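Local coordinates for protein CurM Sulfotransferase (Moorea producta, PDB 4GBM) that probably transfers a sulfonate group from the donor PAPS to an intermediate of the curacin polyketide pathway, at residues R149-F154 against P213-Q218. The protein carries 2 engineered substitutions. Numbering follows the deposited sequence. Where two conformers were deposited one is given.
Sequences RGEALF and PERQHQ
Arg-215 sets the NH1/NH2 edge of its guanidinium against the carboxylate of Glu-151, each nitrogen taking one oxygen in a bidentate, end-on salt bridge. Arg-215 NH1 lies 2.9 Å from Glu-151 OE1 and approaches from above the carboxylate plane. The second bond, Arg-215 NH2 to Glu-151 OE2 at 3.1 Å, is nearly straight (175°) and arrives on the syn side. Both oxygens sit close to the guanidinium plane, yet the two flat groups are twisted 28° against each other. The side chains come from opposite directions and span backbones whose CA atoms, Glu-151 to Arg-215, stay 11.6 Å apart; bent at chi2 (-67°), Glu-151 turns its carboxylate toward the arginine. In this P-loop-type sulfotransferase fold the pair ties the C-terminal end of helix 144-153 to the residue just ahead of strand 216-220, an outermost strand of the parallel sheet. Strand 158-163, next to it in the sheet, supplies Tyr-159, whose OH hydrogen-bonds Glu-151 OE2. An alanine in place of Glu-151 would probably leave the guanidinium of the buried Arg-215 without this carboxylate and the hydroxyl of Tyr-159 without this partner. Arg-215 has further partners: a salt bridge from NE to Glu-212 and a hydrogen bond from NH2 to the carbonyl oxygen of Ser-157.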
loop_
_atom_site.group_PDB
_atom_site.type_symbol
_atom_site.label_atom_id
_atom_site.label_comp_id
_atom_site.label_asym_id
_atom_site.label_seq_id
_atom_site.Cartn_x
_atom_site.Cartn_y
_atom_site.Cartn_z
ATOM N N ARG A 149 5.499 -8.953 -11.480
ATOM C CA ARG A 149 5.093 -10.229 -10.887
ATOM C C ARG A 149 3.580 -10.295 -10.635
ATOM O O ARG A 149 2.982 -11.368 -10.748
ATOM C CB ARG A 149 5.894 -10.555 -9.615
ATOM C CG ARG A 149 5.822 -12.034 -9.224
ATOM C CD ARG A 149 6.724 -12.395 -8.051
ATOM N NE ARG A 149 8.135 -12.474 -8.424
ATOM C CZ ARG A 149 9.024 -11.518 -8.176
ATOM N NH1 ARG A 149 8.646 -10.410 -7.553
ATOM N NH2 ARG A 149 10.287 -11.670 -8.548
ATOM N N GLY A 150 2.962 -9.157 -10.319
ATOM C CA GLY A 150 1.510 -9.091 -10.144
ATOM C C GLY A 150 0.767 -9.539 -11.399
ATOM O O GLY A 150 -0.206 -10.294 -11.331
ATOM N N GLU A 151 1.238 -9.074 -12.549
ATOM C CA GLU A 151 0.657 -9.465 -13.829
ATOM C C GLU A 151 1.003 -10.900 -14.214
ATOM O O GLU A 151 0.304 -11.514 -15.022
ATOM C CB GLU A 151 1.083 -8.484 -14.929
ATOM C CG GLU A 151 0.429 -7.111 -14.779
ATOM C CD GLU A 151 -1.076 -7.165 -15.022
ATOM O OE1 GLU A 151 -1.484 -7.373 -16.185
ATOM O OE2 GLU A 151 -1.850 -7.010 -14.049
ATOM N N ALA A 152 2.076 -11.430 -13.638
ATOM C CA ALA A 152 2.475 -12.812 -13.902
ATOM C C ALA A 152 1.650 -13.808 -13.098
ATOM O O ALA A 152 1.385 -14.920 -13.567
ATOM C CB ALA A 152 3.961 -13.007 -13.626
ATOM N N LEU A 153 1.241 -13.407 -11.897
ATOM C CA LEU A 153 0.545 -14.313 -10.983
ATOM C C LEU A 153 -0.973 -14.258 -11.104
ATOM O O LEU A 153 -1.654 -15.249 -10.826
ATOM C CB LEU A 153 0.940 -14.019 -9.530
ATOM C CG LEU A 153 2.393 -14.261 -9.110
ATOM C CD1 LEU A 153 2.575 -13.947 -7.631
ATOM C CD2 LEU A 153 2.845 -15.678 -9.424
ATOM N N PHE A 154 -1.484 -13.095 -11.498
ATOM C CA PHE A 154 -2.916 -12.811 -11.495
ATOM C C PHE A 154 -3.376 -12.355 -12.865
ATOM O O PHE A 154 -2.629 -11.685 -13.589
ATOM C CB PHE A 154 -3.251 -11.683 -10.510
ATOM C CG PHE A 154 -2.890 -11.977 -9.080
ATOM C CD1 PHE A 154 -3.769 -12.677 -8.265
ATOM C CD2 PHE A 154 -1.676 -11.537 -8.541
ATOM C CE1 PHE A 154 -3.449 -12.951 -6.934
ATOM C CE2 PHE A 154 -1.351 -11.808 -7.201
ATOM C CZ PHE A 154 -2.252 -12.516 -6.407
ATOM N N PRO A 213 -6.469 1.087 -19.880
ATOM C CA PRO A 213 -6.981 2.182 -19.049
ATOM C C PRO A 213 -8.102 1.706 -18.124
ATOM O O PRO A 213 -8.281 2.240 -17.019
ATOM C CB PRO A 213 -7.530 3.172 -20.080
ATOM C CG PRO A 213 -6.677 2.952 -21.279
ATOM C CD PRO A 213 -6.335 1.486 -21.298
ATOM N N GLU A 214 -8.826 0.686 -18.571
ATOM C CA GLU A 214 -9.974 0.172 -17.840
ATOM C C GLU A 214 -9.601 -0.594 -16.561
ATOM O O GLU A 214 -10.466 -0.871 -15.727
ATOM C CB GLU A 214 -10.843 -0.686 -18.771
ATOM C CG GLU A 214 -11.495 0.086 -19.940
ATOM C CD GLU A 214 -10.555 0.386 -21.117
ATOM O OE1 GLU A 214 -10.964 1.168 -22.002
ATOM O OE2 GLU A 214 -9.426 -0.152 -21.176
ATOM N N ARG A 215 -8.316 -0.909 -16.392
ATOM C CA ARG A 215 -7.844 -1.632 -15.196
ATOM C C ARG A 215 -7.071 -0.765 -14.196
ATOM O O ARG A 215 -6.448 -1.282 -13.261
ATOM C CB ARG A 215 -7.005 -2.851 -15.604
ATOM C CG ARG A 215 -7.842 -3.949 -16.248
ATOM C CD ARG A 215 -7.156 -5.310 -16.148
ATOM N NE ARG A 215 -5.919 -5.407 -16.923
ATOM C CZ ARG A 215 -4.740 -5.819 -16.454
ATOM N NH1 ARG A 215 -3.696 -5.882 -17.273
ATOM N NH2 ARG A 215 -4.586 -6.176 -15.183
ATOM N N GLN A 216 -7.119 0.549 -14.392
ATOM C CA GLN A 216 -6.384 1.475 -13.533
ATOM C C GLN A 216 -7.199 2.706 -13.175
ATOM O O GLN A 216 -8.039 3.171 -13.957
ATOM C CB GLN A 216 -5.061 1.886 -14.181
ATOM C CG GLN A 216 -5.215 2.449 -15.587
ATOM C CD GLN A 216 -3.884 2.673 -16.247
ATOM O OE1 GLN A 216 -3.151 3.602 -15.902
ATOM N NE2 GLN A 216 -3.554 1.815 -17.202
ATOM N N HIS A 217 -6.945 3.226 -11.976
ATOM C CA HIS A 217 -7.697 4.357 -11.454
ATOM C C HIS A 217 -6.797 5.162 -10.538
ATOM O O HIS A 217 -6.222 4.610 -9.604
ATOM C CB HIS A 217 -8.888 3.813 -10.656
ATOM C CG HIS A 217 -9.822 4.860 -10.141
ATOM N ND1 HIS A 217 -10.807 5.429 -10.921
ATOM C CD2 HIS A 217 -9.948 5.411 -8.911
ATOM C CE1 HIS A 217 -11.488 6.300 -10.195
ATOM N NE2 HIS A 217 -10.983 6.312 -8.974
ATOM N N GLN A 218 -6.677 6.458 -10.797
ATOM C CA GLN A 218 -5.816 7.302 -9.977
ATOM C C GLN A 218 -6.597 7.963 -8.856
ATOM O O GLN A 218 -7.716 8.444 -9.061
ATOM C CB GLN A 218 -5.140 8.378 -10.834
ATOM C CG GLN A 218 -4.019 9.124 -10.108
ATOM C CD GLN A 218 -3.466 10.279 -10.922
ATOM O OE1 GLN A 218 -3.733 11.446 -10.627
ATOM N NE2 GLN A 218 -2.698 9.960 -11.954
#